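Local coordinates for peptide ABC transporter, peptide-binding protein (Thermus thermophilus, PDB 2D5W) that binds oligopeptides, here in complex with a pentapeptide, and probably delivers them to an ABC transporter for uptake, at residues A[33-38]-A[572-577]; A[91-96]-A[206-211]; A[211-216]-A[226-231]; A[241-246]-A[587-592]; A[560-565]-A[579-584]. One frame throughout, in Å; residues are numbered along the deposited sequence.

Interaction 1: residues A[33-38]-A[572-577]; sequences KSEIEQ and YGYPGW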
# COMPACT_ATOMS: atom_id res chain seq x y z
N LYS A 33 0.83 8.45 0.48
CA LYS A 33 0.17 9.01 1.66
C LYS A 33 0.79 8.43 2.94
O LYS A 33 1.10 9.16 3.88
CB LYS A 33 -1.33 8.70 1.58
CG LYS A 33 -2.16 9.13 2.78
CD LYS A 33 -3.64 8.91 2.47
CE LYS A 33 -4.54 9.13 3.67
NZ LYS A 33 -4.68 7.91 4.50
N SER A 34 0.98 7.12 2.97
CA SER A 34 1.57 6.48 4.14
C SER A 34 3.01 6.93 4.38
O SER A 34 3.42 7.14 5.52
CB SER A 34 1.53 4.96 3.99
OG SER A 34 0.22 4.48 4.27
N GLU A 35 3.78 7.08 3.31
CA GLU A 35 5.17 7.51 3.46
C GLU A 35 5.24 8.91 4.08
O GLU A 35 5.97 9.14 5.03
CB GLU A 35 5.87 7.52 2.11
CG GLU A 35 7.35 7.83 2.20
CD GLU A 35 7.97 8.03 0.84
OE1 GLU A 35 7.96 9.17 0.33
OE2 GLU A 35 8.47 7.03 0.27
N ILE A 36 4.47 9.84 3.52
CA ILE A 36 4.45 11.20 4.02
C ILE A 36 3.98 11.24 5.47
O ILE A 36 4.54 11.98 6.30
CB ILE A 36 3.52 12.08 3.16
CG1 ILE A 36 4.15 12.29 1.79
CG2 ILE A 36 3.27 13.43 3.85
CD1 ILE A 36 3.26 13.01 0.81
N GLU A 37 2.99 10.43 5.80
CA GLU A 37 2.47 10.44 7.16
C GLU A 37 3.45 9.96 8.22
O GLU A 37 3.24 10.21 9.40
CB GLU A 37 1.15 9.68 7.22
CG GLU A 37 0.04 10.49 6.56
CD GLU A 37 -1.32 9.85 6.65
OE1 GLU A 37 -2.30 10.49 6.21
OE2 GLU A 37 -1.41 8.71 7.16
N GLN A 38 4.53 9.28 7.82
CA GLN A 38 5.51 8.86 8.81
C GLN A 38 6.13 10.12 9.43
O GLN A 38 6.47 10.13 10.61
CB GLN A 38 6.64 8.06 8.17
CG GLN A 38 6.25 6.73 7.61
CD GLN A 38 7.44 6.09 6.95
OE1 GLN A 38 8.00 5.11 7.45
NE2 GLN A 38 7.87 6.67 5.84
N TYR A 572 6.59 -1.03 5.21
CA TYR A 572 6.40 -1.16 3.77
C TYR A 572 7.63 -0.96 2.90
O TYR A 572 7.53 -0.99 1.67
CB TYR A 572 5.30 -0.20 3.32
CG TYR A 572 3.94 -0.55 3.86
CD1 TYR A 572 3.20 -1.59 3.31
CD2 TYR A 572 3.40 0.15 4.94
CE1 TYR A 572 1.94 -1.92 3.81
CE2 TYR A 572 2.14 -0.17 5.45
CZ TYR A 572 1.42 -1.21 4.88
OH TYR A 572 0.18 -1.52 5.37
N GLY A 573 8.78 -0.73 3.51
CA GLY A 573 9.98 -0.58 2.73
C GLY A 573 10.15 0.76 2.06
O GLY A 573 10.24 0.85 0.84
N TYR A 574 10.18 1.81 2.86
CA TYR A 574 10.40 3.13 2.33
C TYR A 574 11.17 3.96 3.34
O TYR A 574 11.37 3.55 4.49
CB TYR A 574 9.08 3.81 1.92
CG TYR A 574 7.91 3.69 2.87
CD1 TYR A 574 6.60 3.84 2.40
CD2 TYR A 574 8.09 3.48 4.24
CE1 TYR A 574 5.51 3.78 3.25
CE2 TYR A 574 6.99 3.42 5.11
CZ TYR A 574 5.71 3.57 4.60
OH TYR A 574 4.62 3.51 5.44
N PRO A 575 11.67 5.13 2.91
CA PRO A 575 12.43 6.00 3.80
C PRO A 575 11.48 6.80 4.68
O PRO A 575 10.26 6.78 4.46
CB PRO A 575 13.18 6.89 2.82
CG PRO A 575 12.21 7.04 1.70
CD PRO A 575 11.67 5.64 1.53
N GLY A 576 12.02 7.48 5.68
CA GLY A 576 11.20 8.30 6.55
C GLY A 576 10.68 7.68 7.82
O GLY A 576 9.92 8.32 8.55
N TRP A 577 11.08 6.44 8.10
CA TRP A 577 10.64 5.73 9.30
C TRP A 577 11.44 6.18 10.53
O TRP A 577 11.14 5.79 11.66
CB TRP A 577 10.83 4.22 9.08
CG TRP A 577 12.21 3.89 8.63
CD1 TRP A 577 12.68 3.91 7.34
CD2 TRP A 577 13.35 3.63 9.46
NE1 TRP A 577 14.04 3.68 7.33
CE2 TRP A 577 14.47 3.51 8.62
CE3 TRP A 577 13.52 3.49 10.84
CZ2 TRP A 577 15.75 3.25 9.12
CZ3 TRP A 577 14.79 3.24 11.34
CH2 TRP A 577 15.89 3.13 10.47
O HOH W 1 9.66 8.99 11.18

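Interaction 2: residues A[91-96]-A[206-211]; sequences AKWSDG and AMVYSG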
# COMPACT_ATOMS: atom_id res chain seq x y z
N ALA A 91 5.19 11.73 25.22
CA ALA A 91 4.58 11.62 23.90
C ALA A 91 3.51 12.71 23.84
O ALA A 91 2.59 12.71 24.66
CB ALA A 91 3.95 10.25 23.72
N LYS A 92 3.64 13.62 22.89
CA LYS A 92 2.69 14.72 22.78
C LYS A 92 2.28 15.11 21.37
O LYS A 92 3.06 14.97 20.42
CB LYS A 92 3.27 15.98 23.45
CG LYS A 92 3.55 15.84 24.94
CD LYS A 92 4.01 17.16 25.54
CE LYS A 92 4.44 16.98 26.98
NZ LYS A 92 3.39 16.30 27.79
N TRP A 93 1.06 15.60 21.25
CA TRP A 93 0.55 16.08 19.97
C TRP A 93 1.21 17.43 19.71
O TRP A 93 1.71 18.08 20.64
CB TRP A 93 -0.97 16.23 20.02
CG TRP A 93 -1.72 14.94 20.20
CD1 TRP A 93 -2.33 14.49 21.34
CD2 TRP A 93 -1.95 13.94 19.21
NE1 TRP A 93 -2.91 13.27 21.12
CE2 TRP A 93 -2.69 12.90 19.81
CE3 TRP A 93 -1.58 13.81 17.86
CZ2 TRP A 93 -3.09 11.75 19.12
CZ3 TRP A 93 -1.97 12.66 17.17
CH2 TRP A 93 -2.72 11.65 17.80
N SER A 94 1.19 17.87 18.45
CA SER A 94 1.81 19.13 18.07
C SER A 94 1.18 20.37 18.72
O SER A 94 1.79 21.44 18.69
CB SER A 94 1.81 19.28 16.55
OG SER A 94 0.50 19.19 16.02
N ASP A 95 -0.01 20.23 19.29
CA ASP A 95 -0.65 21.36 19.95
C ASP A 95 -0.32 21.38 21.44
O ASP A 95 -0.83 22.21 22.20
CB ASP A 95 -2.18 21.34 19.76
CG ASP A 95 -2.83 20.09 20.33
OD1 ASP A 95 -2.12 19.22 20.87
OD2 ASP A 95 -4.08 19.99 20.24
N GLY A 96 0.55 20.46 21.87
CA GLY A 96 0.95 20.40 23.26
C GLY A 96 0.18 19.43 24.14
O GLY A 96 0.61 19.16 25.27
N ALA A 206 -7.22 21.79 10.94
CA ALA A 206 -8.14 20.74 11.34
C ALA A 206 -7.52 19.59 12.12
O ALA A 206 -8.20 18.94 12.92
CB ALA A 206 -8.86 20.18 10.11
N MET A 207 -6.24 19.31 11.90
CA MET A 207 -5.58 18.21 12.59
C MET A 207 -4.37 18.63 13.41
O MET A 207 -3.87 19.75 13.31
CB MET A 207 -5.13 17.15 11.57
CG MET A 207 -6.24 16.25 11.06
SD MET A 207 -6.92 15.18 12.36
CE MET A 207 -5.64 13.92 12.47
N VAL A 208 -3.92 17.70 14.26
CA VAL A 208 -2.72 17.88 15.06
C VAL A 208 -1.85 16.67 14.71
O VAL A 208 -2.35 15.67 14.19
CB VAL A 208 -2.99 17.97 16.58
CG1 VAL A 208 -3.76 19.25 16.88
CG2 VAL A 208 -3.73 16.74 17.06
N TYR A 209 -0.56 16.77 15.02
CA TYR A 209 0.42 15.77 14.62
C TYR A 209 1.27 15.20 15.74
O TYR A 209 1.63 15.91 16.67
CB TYR A 209 1.28 16.44 13.54
CG TYR A 209 0.41 17.04 12.45
CD1 TYR A 209 -0.07 16.24 11.42
CD2 TYR A 209 -0.03 18.36 12.52
CE1 TYR A 209 -0.97 16.73 10.49
CE2 TYR A 209 -0.95 18.86 11.59
CZ TYR A 209 -1.41 18.03 10.58
OH TYR A 209 -2.33 18.48 9.65
N SER A 210 1.60 13.92 15.63
CA SER A 210 2.39 13.23 16.66
C SER A 210 3.81 12.88 16.23
O SER A 210 4.59 12.38 17.04
CB SER A 210 1.68 11.94 17.05
OG SER A 210 1.59 11.10 15.92
N GLY A 211 4.13 13.12 14.96
CA GLY A 211 5.45 12.79 14.46
C GLY A 211 6.50 13.86 14.65
O GLY A 211 6.24 14.89 15.26
O HOH W 2 4.94 12.98 19.92

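Interaction 3: residues A[211-216]-A[226-231]; sequences GPFKLK and MERNPN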
# COMPACT_ATOMS: atom_id res chain seq x y z
N GLY A 211 4.13 13.12 14.96
CA GLY A 211 5.45 12.79 14.46
C GLY A 211 6.50 13.86 14.65
O GLY A 211 6.24 14.89 15.26
N PRO A 212 7.71 13.65 14.12
CA PRO A 212 8.79 14.64 14.25
C PRO A 212 8.51 15.95 13.51
O PRO A 212 9.18 16.95 13.75
CB PRO A 212 10.01 13.89 13.71
CG PRO A 212 9.42 12.90 12.76
CD PRO A 212 8.20 12.42 13.48
N PHE A 213 7.51 15.93 12.63
CA PHE A 213 7.12 17.13 11.88
C PHE A 213 5.61 17.33 11.95
O PHE A 213 4.86 16.40 12.25
CB PHE A 213 7.56 17.00 10.41
CG PHE A 213 9.05 16.93 10.24
CD1 PHE A 213 9.82 18.10 10.13
CD2 PHE A 213 9.70 15.70 10.27
CE1 PHE A 213 11.21 18.03 10.08
CE2 PHE A 213 11.09 15.63 10.22
CZ PHE A 213 11.85 16.80 10.12
N LYS A 214 5.18 18.56 11.71
CA LYS A 214 3.77 18.91 11.71
C LYS A 214 3.50 19.64 10.40
O LYS A 214 4.42 20.18 9.78
CB LYS A 214 3.43 19.80 12.91
CG LYS A 214 4.23 21.09 13.02
CD LYS A 214 3.83 21.87 14.26
CE LYS A 214 4.65 23.14 14.42
NZ LYS A 214 4.16 23.95 15.57
N LEU A 215 2.25 19.65 9.97
CA LEU A 215 1.92 20.31 8.72
C LEU A 215 2.04 21.82 8.79
O LEU A 215 1.67 22.43 9.79
CB LEU A 215 0.50 19.94 8.28
CG LEU A 215 0.06 20.51 6.93
CD1 LEU A 215 0.78 19.79 5.81
CD2 LEU A 215 -1.46 20.37 6.78
N LYS A 216 2.59 22.41 7.73
CA LYS A 216 2.67 23.86 7.61
C LYS A 216 1.56 24.21 6.62
O LYS A 216 0.64 24.95 6.94
CB LYS A 216 4.04 24.30 7.08
CG LYS A 216 4.15 25.80 6.84
CD LYS A 216 3.94 26.59 8.12
CE LYS A 216 4.09 28.08 7.86
NZ LYS A 216 5.43 28.41 7.30
N MET A 226 6.06 20.75 5.58
CA MET A 226 6.01 20.40 6.99
C MET A 226 7.16 21.08 7.72
O MET A 226 8.18 21.42 7.13
CB MET A 226 6.12 18.88 7.14
CG MET A 226 5.07 18.11 6.32
SD MET A 226 5.23 16.32 6.35
CE MET A 226 6.45 16.07 5.07
N GLU A 227 6.98 21.30 9.02
CA GLU A 227 8.01 21.93 9.83
C GLU A 227 8.21 21.10 11.09
O GLU A 227 7.33 20.34 11.49
CB GLU A 227 7.62 23.37 10.19
CG GLU A 227 6.35 23.48 11.01
CD GLU A 227 6.07 24.91 11.44
OE1 GLU A 227 6.97 25.53 12.06
OE2 GLU A 227 4.96 25.41 11.17
N ARG A 228 9.37 21.25 11.73
CA ARG A 228 9.67 20.49 12.93
C ARG A 228 8.60 20.60 14.01
O ARG A 228 8.09 21.68 14.28
CB ARG A 228 11.01 20.94 13.51
CG ARG A 228 11.66 19.92 14.44
CD ARG A 228 12.52 18.96 13.64
NE ARG A 228 13.02 17.85 14.43
CZ ARG A 228 13.93 16.98 14.00
NH1 ARG A 228 14.33 15.99 14.78
NH2 ARG A 228 14.45 17.12 12.78
N ASN A 229 8.27 19.46 14.61
CA ASN A 229 7.29 19.42 15.70
C ASN A 229 8.12 19.32 16.98
O ASN A 229 8.63 18.25 17.32
CB ASN A 229 6.39 18.19 15.55
CG ASN A 229 5.46 17.99 16.74
OD1 ASN A 229 5.31 18.88 17.58
ND2 ASN A 229 4.82 16.83 16.80
N PRO A 230 8.27 20.44 17.71
CA PRO A 230 9.05 20.44 18.95
C PRO A 230 8.52 19.54 20.06
O PRO A 230 9.25 19.23 21.01
CB PRO A 230 9.05 21.92 19.34
CG PRO A 230 7.72 22.38 18.87
CD PRO A 230 7.62 21.75 17.50
N ASN A 231 7.27 19.12 19.94
CA ASN A 231 6.66 18.26 20.94
C ASN A 231 7.02 16.78 20.79
O ASN A 231 6.74 15.99 21.69
CB ASN A 231 5.14 18.46 20.94
CG ASN A 231 4.73 19.83 21.45
OD1 ASN A 231 5.07 20.22 22.56
ND2 ASN A 231 4.01 20.58 20.62
O HOH W 3 10.91 16.76 16.12
O HOH W 4 2.45 24.65 11.30

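Interaction 4: residues A[241-246]-A[587-592]; sequences SKYVQK and RGAVKK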
# COMPACT_ATOMS: atom_id res chain seq x y z
N SER A 241 18.42 20.41 16.62
CA SER A 241 18.81 21.59 15.85
C SER A 241 19.79 21.27 14.71
O SER A 241 19.90 22.03 13.75
CB SER A 241 19.43 22.64 16.77
OG SER A 241 20.64 22.17 17.35
N LYS A 242 20.48 20.14 14.82
CA LYS A 242 21.45 19.74 13.80
C LYS A 242 20.80 18.97 12.65
O LYS A 242 21.48 18.61 11.69
CB LYS A 242 22.53 18.86 14.44
CG LYS A 242 23.41 19.59 15.45
CD LYS A 242 24.44 18.65 16.05
CE LYS A 242 25.43 19.42 16.92
NZ LYS A 242 24.76 20.15 18.03
N TYR A 243 19.50 18.75 12.74
CA TYR A 243 18.77 18.00 11.73
C TYR A 243 17.78 18.89 10.98
O TYR A 243 17.55 20.02 11.40
CB TYR A 243 18.11 16.80 12.41
CG TYR A 243 19.15 15.88 13.03
CD1 TYR A 243 19.58 14.73 12.35
CD2 TYR A 243 19.76 16.19 14.25
CE1 TYR A 243 20.59 13.92 12.87
CE2 TYR A 243 20.77 15.38 14.77
CZ TYR A 243 21.18 14.26 14.08
OH TYR A 243 22.19 13.46 14.58
N VAL A 244 17.19 18.40 9.90
CA VAL A 244 16.31 19.26 9.12
C VAL A 244 15.11 19.81 9.88
O VAL A 244 14.47 19.11 10.68
CB VAL A 244 15.85 18.59 7.80
CG1 VAL A 244 17.07 18.25 6.95
CG2 VAL A 244 15.02 17.35 8.07
N GLN A 245 14.81 21.08 9.62
CA GLN A 245 13.72 21.78 10.29
C GLN A 245 12.48 21.94 9.43
O GLN A 245 11.41 22.31 9.92
CB GLN A 245 14.21 23.16 10.75
CG GLN A 245 15.38 23.10 11.72
CD GLN A 245 15.06 22.32 12.99
OE1 GLN A 245 14.08 22.61 13.67
NE2 GLN A 245 15.89 21.34 13.30
N LYS A 246 12.63 21.68 8.14
CA LYS A 246 11.53 21.77 7.19
C LYS A 246 11.66 20.64 6.19
O LYS A 246 12.77 20.31 5.76
CB LYS A 246 11.58 23.10 6.44
CG LYS A 246 11.26 24.33 7.28
CD LYS A 246 11.20 25.58 6.41
CE LYS A 246 10.84 26.81 7.23
NZ LYS A 246 10.77 28.03 6.38
N ARG A 587 25.83 20.11 9.05
CA ARG A 587 25.06 20.77 10.11
C ARG A 587 25.33 20.03 11.42
O ARG A 587 24.89 20.46 12.49
CB ARG A 587 23.56 20.71 9.80
CG ARG A 587 23.07 21.81 8.88
CD ARG A 587 22.79 23.08 9.65
NE ARG A 587 22.34 24.16 8.78
CZ ARG A 587 21.88 25.33 9.22
NH1 ARG A 587 21.49 26.25 8.36
NH2 ARG A 587 21.80 25.56 10.52
N GLY A 588 26.05 18.92 11.33
CA GLY A 588 26.36 18.15 12.52
C GLY A 588 25.55 16.87 12.64
O GLY A 588 25.72 16.12 13.60
N ALA A 589 24.67 16.61 11.68
CA ALA A 589 23.86 15.40 11.72
C ALA A 589 24.78 14.18 11.77
O ALA A 589 25.72 14.08 10.98
CB ALA A 589 22.95 15.33 10.50
N VAL A 590 24.49 13.26 12.68
CA VAL A 590 25.31 12.07 12.86
C VAL A 590 24.79 10.86 12.08
O VAL A 590 23.67 10.40 12.31
CB VAL A 590 25.41 11.70 14.36
CG1 VAL A 590 26.27 10.46 14.54
CG2 VAL A 590 25.99 12.87 15.14
N LYS A 591 25.61 10.36 11.17
CA LYS A 591 25.23 9.20 10.36
C LYS A 591 25.07 7.97 11.26
O LYS A 591 25.97 7.64 12.03
CB LYS A 591 26.29 8.94 9.30
CG LYS A 591 25.91 7.85 8.31
CD LYS A 591 27.00 7.64 7.27
CE LYS A 591 26.58 6.59 6.25
NZ LYS A 591 27.67 6.32 5.27
N LYS A 592 23.93 7.31 11.15
CA LYS A 592 23.64 6.12 11.95
C LYS A 592 23.29 4.91 11.09
O LYS A 592 23.32 3.77 11.55
CB LYS A 592 22.47 6.40 12.91
CG LYS A 592 22.78 7.41 14.00
CD LYS A 592 23.85 6.88 14.95
CE LYS A 592 24.11 7.88 16.07
NZ LYS A 592 22.88 8.16 16.85
O HOH W 5 21.82 23.59 12.62
O HOH W 6 21.67 10.81 14.26

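Interaction 5: residues A[560-565]-A[579-584]; sequences LVNYVA and AWEIGW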
# COMPACT_ATOMS: atom_id res chain seq x y z
N LEU A 560 23.45 14.24 2.79
CA LEU A 560 22.23 13.92 3.53
C LEU A 560 22.37 12.53 4.14
O LEU A 560 22.59 11.56 3.42
CB LEU A 560 21.01 13.93 2.59
CG LEU A 560 19.66 13.72 3.30
CD1 LEU A 560 19.32 14.95 4.12
CD2 LEU A 560 18.57 13.46 2.27
N VAL A 561 22.26 12.44 5.46
CA VAL A 561 22.40 11.14 6.10
C VAL A 561 21.13 10.65 6.79
O VAL A 561 20.25 11.44 7.18
CB VAL A 561 23.56 11.12 7.14
CG1 VAL A 561 24.89 11.26 6.42
CG2 VAL A 561 23.37 12.22 8.16
N ASN A 562 21.06 9.33 6.91
CA ASN A 562 19.98 8.60 7.54
C ASN A 562 18.68 8.51 6.74
O ASN A 562 17.67 8.01 7.24
CB ASN A 562 19.74 9.14 8.96
CG ASN A 562 20.97 9.01 9.83
OD1 ASN A 562 21.75 8.07 9.66
ND2 ASN A 562 21.16 9.94 10.75
N TYR A 563 18.71 8.99 5.50
CA TYR A 563 17.55 8.89 4.61
C TYR A 563 17.83 7.55 3.94
O TYR A 563 18.36 7.48 2.83
CB TYR A 563 17.57 10.01 3.56
CG TYR A 563 16.32 10.07 2.72
CD1 TYR A 563 15.21 10.81 3.14
CD2 TYR A 563 16.21 9.34 1.53
CE1 TYR A 563 14.03 10.83 2.39
CE2 TYR A 563 15.04 9.35 0.78
CZ TYR A 563 13.95 10.10 1.22
OH TYR A 563 12.79 10.09 0.49
N VAL A 564 17.46 6.48 4.64
CA VAL A 564 17.72 5.12 4.21
C VAL A 564 16.48 4.24 4.22
O VAL A 564 15.63 4.36 5.11
CB VAL A 564 18.80 4.49 5.13
CG1 VAL A 564 19.01 3.02 4.80
CG2 VAL A 564 20.09 5.27 4.99
N ALA A 565 16.38 3.36 3.23
CA ALA A 565 15.26 2.45 3.11
C ALA A 565 15.77 1.02 2.95
O ALA A 565 16.92 0.80 2.56
CB ALA A 565 14.40 2.84 1.91
N ALA A 579 12.44 9.65 10.59
CA ALA A 579 12.46 11.04 10.16
C ALA A 579 13.11 12.07 11.08
O ALA A 579 13.58 13.10 10.61
CB ALA A 579 11.05 11.49 9.79
N TRP A 580 13.14 11.79 12.38
CA TRP A 580 13.72 12.72 13.34
C TRP A 580 15.25 12.79 13.30
O TRP A 580 15.84 13.69 13.90
CB TRP A 580 13.27 12.37 14.76
CG TRP A 580 13.63 10.97 15.16
CD1 TRP A 580 14.79 10.55 15.74
CD2 TRP A 580 12.84 9.79 14.94
NE1 TRP A 580 14.77 9.18 15.90
CE2 TRP A 580 13.59 8.69 15.41
CE3 TRP A 580 11.57 9.56 14.38
CZ2 TRP A 580 13.11 7.38 15.35
CZ3 TRP A 580 11.10 8.25 14.32
CH2 TRP A 580 11.87 7.18 14.80
N GLU A 581 15.90 11.84 12.62
CA GLU A 581 17.36 11.86 12.56
C GLU A 581 17.92 12.07 11.17
O GLU A 581 19.11 11.85 10.93
CB GLU A 581 17.94 10.57 13.18
CG GLU A 581 17.30 9.29 12.70
CD GLU A 581 17.91 8.05 13.33
OE1 GLU A 581 18.29 8.10 14.51
OE2 GLU A 581 17.98 7.01 12.63
N ILE A 582 17.08 12.50 10.24
CA ILE A 582 17.53 12.77 8.88
C ILE A 582 18.09 14.19 8.87
O ILE A 582 17.45 15.13 9.34
CB ILE A 582 16.38 12.63 7.87
CG1 ILE A 582 15.90 11.18 7.85
CG2 ILE A 582 16.84 13.08 6.49
CD1 ILE A 582 14.66 10.93 7.00
N GLY A 583 19.31 14.35 8.36
CA GLY A 583 19.90 15.67 8.34
C GLY A 583 21.17 15.77 7.52
O GLY A 583 21.64 14.79 6.94
N TRP A 584 21.72 16.97 7.49
CA TRP A 584 22.93 17.27 6.74
C TRP A 584 24.16 17.13 7.62
O TRP A 584 24.23 17.72 8.70
CB TRP A 584 22.84 18.69 6.18
CG TRP A 584 21.65 18.88 5.27
CD1 TRP A 584 20.47 19.49 5.58
CD2 TRP A 584 21.53 18.40 3.93
NE1 TRP A 584 19.61 19.41 4.50
CE2 TRP A 584 20.23 18.75 3.48
CE3 TRP A 584 22.38 17.71 3.06
CZ2 TRP A 584 19.77 18.43 2.20
CZ3 TRP A 584 21.92 17.39 1.79
CH2 TRP A 584 20.63 17.75 1.37

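Interaction 1: residues A[33-38]-A[572-577]
Gln38 reaches from its helix to Tyr574, Pro575 and Gly576. Gln38 CB lies 3.3 Å from Gly576 O. CG is anti to the carbonyl carbon (chi1 -66°), and the chain runs extended to the amide. Gln38 CD lies 3.3 Å from Tyr574 CE2. Gln38 OE1 lies 3.1 Å from Tyr574 CE2 and also touches CA and CB of Trp577. NE2 sits over one face of the Tyr574 ring. Gln38 NE2 donates to Pro575 O at 2.8 Å. Gln38 NE2 also donates to Glu35 O, one turn back, at 3.2 Å, in the carbonyl plane and on a lone pair. Two acceptors thus fix the amide's rotation. Gly576 suits this spot, since a CB there would come tight against Gln38 NE2 and be jammed against the carbonyl O of Pro575. Glu35 passes alongside the Tyr574 ring, and its CA makes an off-centre CH-pi contact with it. The Glu35 carboxylate is bonded to Tyr249, Ser271 and Ser272. The other face of the ring meets Tyr572 CB, and Tyr572 OH hydrogen-bonds the backbone of the bound peptide. Helix 31-40 is set between this loop and strand 246-251, on which Ile36 packs.

Interaction 2: residues A[91-96]-A[206-211]
Ser94 and Tyr209 form the polar centre of this contact. The Tyr209 N-H donates to Ser94 OG at 2.8 Å, and the bond is fairly straight (163°). Chi1 of Ser94 (57°) puts OG between its own backbone N and carbonyl carbon, which turns it to this N-H. In return Ser94 N donates to Tyr209 O at 2.7 Å, but the bond is bent and weak. Val208 stands next to this pair and uses both branches. Its CG2 meets Trp93 CE3 at 3.7 Å, while its CG1 meets Asp95 OD2 at 3.5 Å. Further along the indole, Trp93 CZ3 touches Ser210 CB at 3.7 Å. A water bridges the carbonyls of Lys92 and Ser210.

The next shell positions these groups. A type I turn from Trp93 to Gly96 shapes the first segment. Asp103 accepts from the indole N-H, His160 binds Asp95 OD2, and Tyr156 binds Ser210 OG. An alanine in place of Trp93 would probably leave a gap beside Val208 CG2 and Ser210 CB, and Asp103 without its indole partner.

Residues 92-95 and 208-210 run in nearly opposite directions. One segment lies in the loop between strand 78-86 and helix 101-112, the other in the loop between helix 199-203 and strand 213-219. Val208 also packs on helix 159-173.

Interaction 3: residues A[211-216]-A[226-231]
The Phe213 ring and the Arg228 guanidinium meet at an oblique angle, with their planes 64° apart. The closest atoms are Phe213 CZ and Arg228 NH2, at 3.7 Å. Glu227 C lies at the edge of the ring, near its plane. Around the phenyl group, Tyr39 of helix 31-40 and Val247 of strand 246-251 add side-chain contacts. Three partners hold the guanidinium. NH2 binds Val244 O, NH1 binds Trp580 O, and NE donates to a water that also reaches Pro212 O and Asn229 O.

The segments belong to a beta hairpin of strands 213-219 and 223-228, at the border of a mixed sheet. Lys214 and Glu227 are a hydrogen-bonded antiparallel pair. Lys214 N donates to Glu227 O at 2.8 Å, and Glu227 N returns a bond to Lys214 O at 2.9 Å. On either side, Phe213 with Arg228 and Leu215 with Met226 are non-hydrogen-bonded pairs, their side chains diverging.

The side chains of Lys214 and Glu227 share one face of the sheet. Lys214 CE rests 3.7 Å from Glu227 CD, yet their charged atoms do not touch. Glu227 OE2 instead takes a water shared with Leu215 O. Beyond the strand, Asn229 N donates to Pro212 O at 2.8 Å. Asn229 CG, anti to the backbone N (chi1 173°), comes near Gly211 O. Asn229 ND2 donates to Gly211 O at 2.9 Å, while OD1 accepts from Asn231 N in an Asx turn.

Interaction 4: residues A[241-246]-A[587-592]
Tyr243 and the pair Ala589-Val590 make the close half of this contact. The Val590 N-H donates to Tyr243 OH at 3.0 Å, and the bond is nearly straight (173°). The same hydroxyl is bonded to Glu237 O and accepts a hydrogen bond from a water. That water also donates to Val590 O, at 2.8 Å, so it closes a bridge beside the direct bond. Three partners therefore grip the phenol oxygen. Tyr243 CG, anti to the carbonyl carbon (chi1 -62°), points from CB toward Ala589. Ala589 packs against the same ring. Ala589 CB lies 3.6 Å from Tyr243 CE1, and its CA makes an off-centre CH-pi contact.

The other half is more open, mostly long side chains against backbone. The aliphatic part of Lys242 touches the second segment, with CG 3.4 Å from Arg587 O and CD 3.7 Å from Gly588 O. A side chain on Gly588 would clash with Lys242 CD, and the backbone angles there also call for glycine. Lys242 NZ turns off to Gly238 O. Arg587 reaches the first segment through its CB, at 3.5 Å from Lys242 O, and through a water between NH2 and Ser241 O. Its NE binds Pro3 O.

Segment 241-246 lies at the end of the loop between strands 223-228 and 246-251. Segment 587-592 follows strand 583-584, and Ala589 also touches Val561 of strand 560-561.

Interaction 5: residues A[560-565]-A[579-584]
Leu560 and Trp584 form the apolar centre. Leu560 CD1 sits over the six-membered ring of the indole, 3.9 Å from its centroid and 7° off the normal, a CH-pi contact. Leu560 CG is anti to the backbone N (chi1 -175°), and chi2 (70°) turns CD1 toward the ring. Leu560 CB adds a touch on Trp584 CZ3 at 3.7 Å. Leu560 CD1 also meets Ile582 CG2 at 3.9 Å. Ile582 CD1 meets Tyr563 CD1 at 3.9 Å, which continues the apolar row. An alanine in place of Trp584 would probably leave Leu560 CD1 without the ring beneath it, and Ser7 O, the indole's acceptor, without its donor.

Next to this row the backbones pair. Val561 N donates to Gly583 O at 2.8 Å. The return bond, Gly583 N to Val561 O, is longer at 3.3 Å.

The polar edge is built on Asn562. Asn562 ND2 donates to Glu581 O at 2.8 Å, with that oxygen in the amide plane, and also binds Val590 O. OD1 accepts from the backbone N-H groups of Lys592 and Trp593. Two partners at each end fix the amide's flip. The carboxylate of Glu581 binds Trp593 NE1 and Asn578 ND2.

The arrangement is a short two-stranded antiparallel ladder, strand 560-561 with strand 583-584, closed by an asparagine side chain where the strand pairing stops.

How the interactions relate
Interaction 1 lies nearest the centre of the chain and reaches the bound peptide; interaction 5 is likewise buried, but farther out. Interactions 2, 3 and 4 are only partly buried, and 4 is the most peripheral. Interactions 2 and 3 share Gly211, so the loop 206-211 runs straight into the hairpin. Arg228 joins interaction 3 to interactions 4 and 5, Asn562 joins 5 to 4, and Trp577 ties interaction 1 to Val564 of interaction 5. The chemistry differs with place: an amide on a tyrosine in 1, a serine-backbone exchange in 2, strand pairing in 3 and 5, and a tyrosine hydroxyl bonded to backbone in 4, with basic chains and water on its outer side.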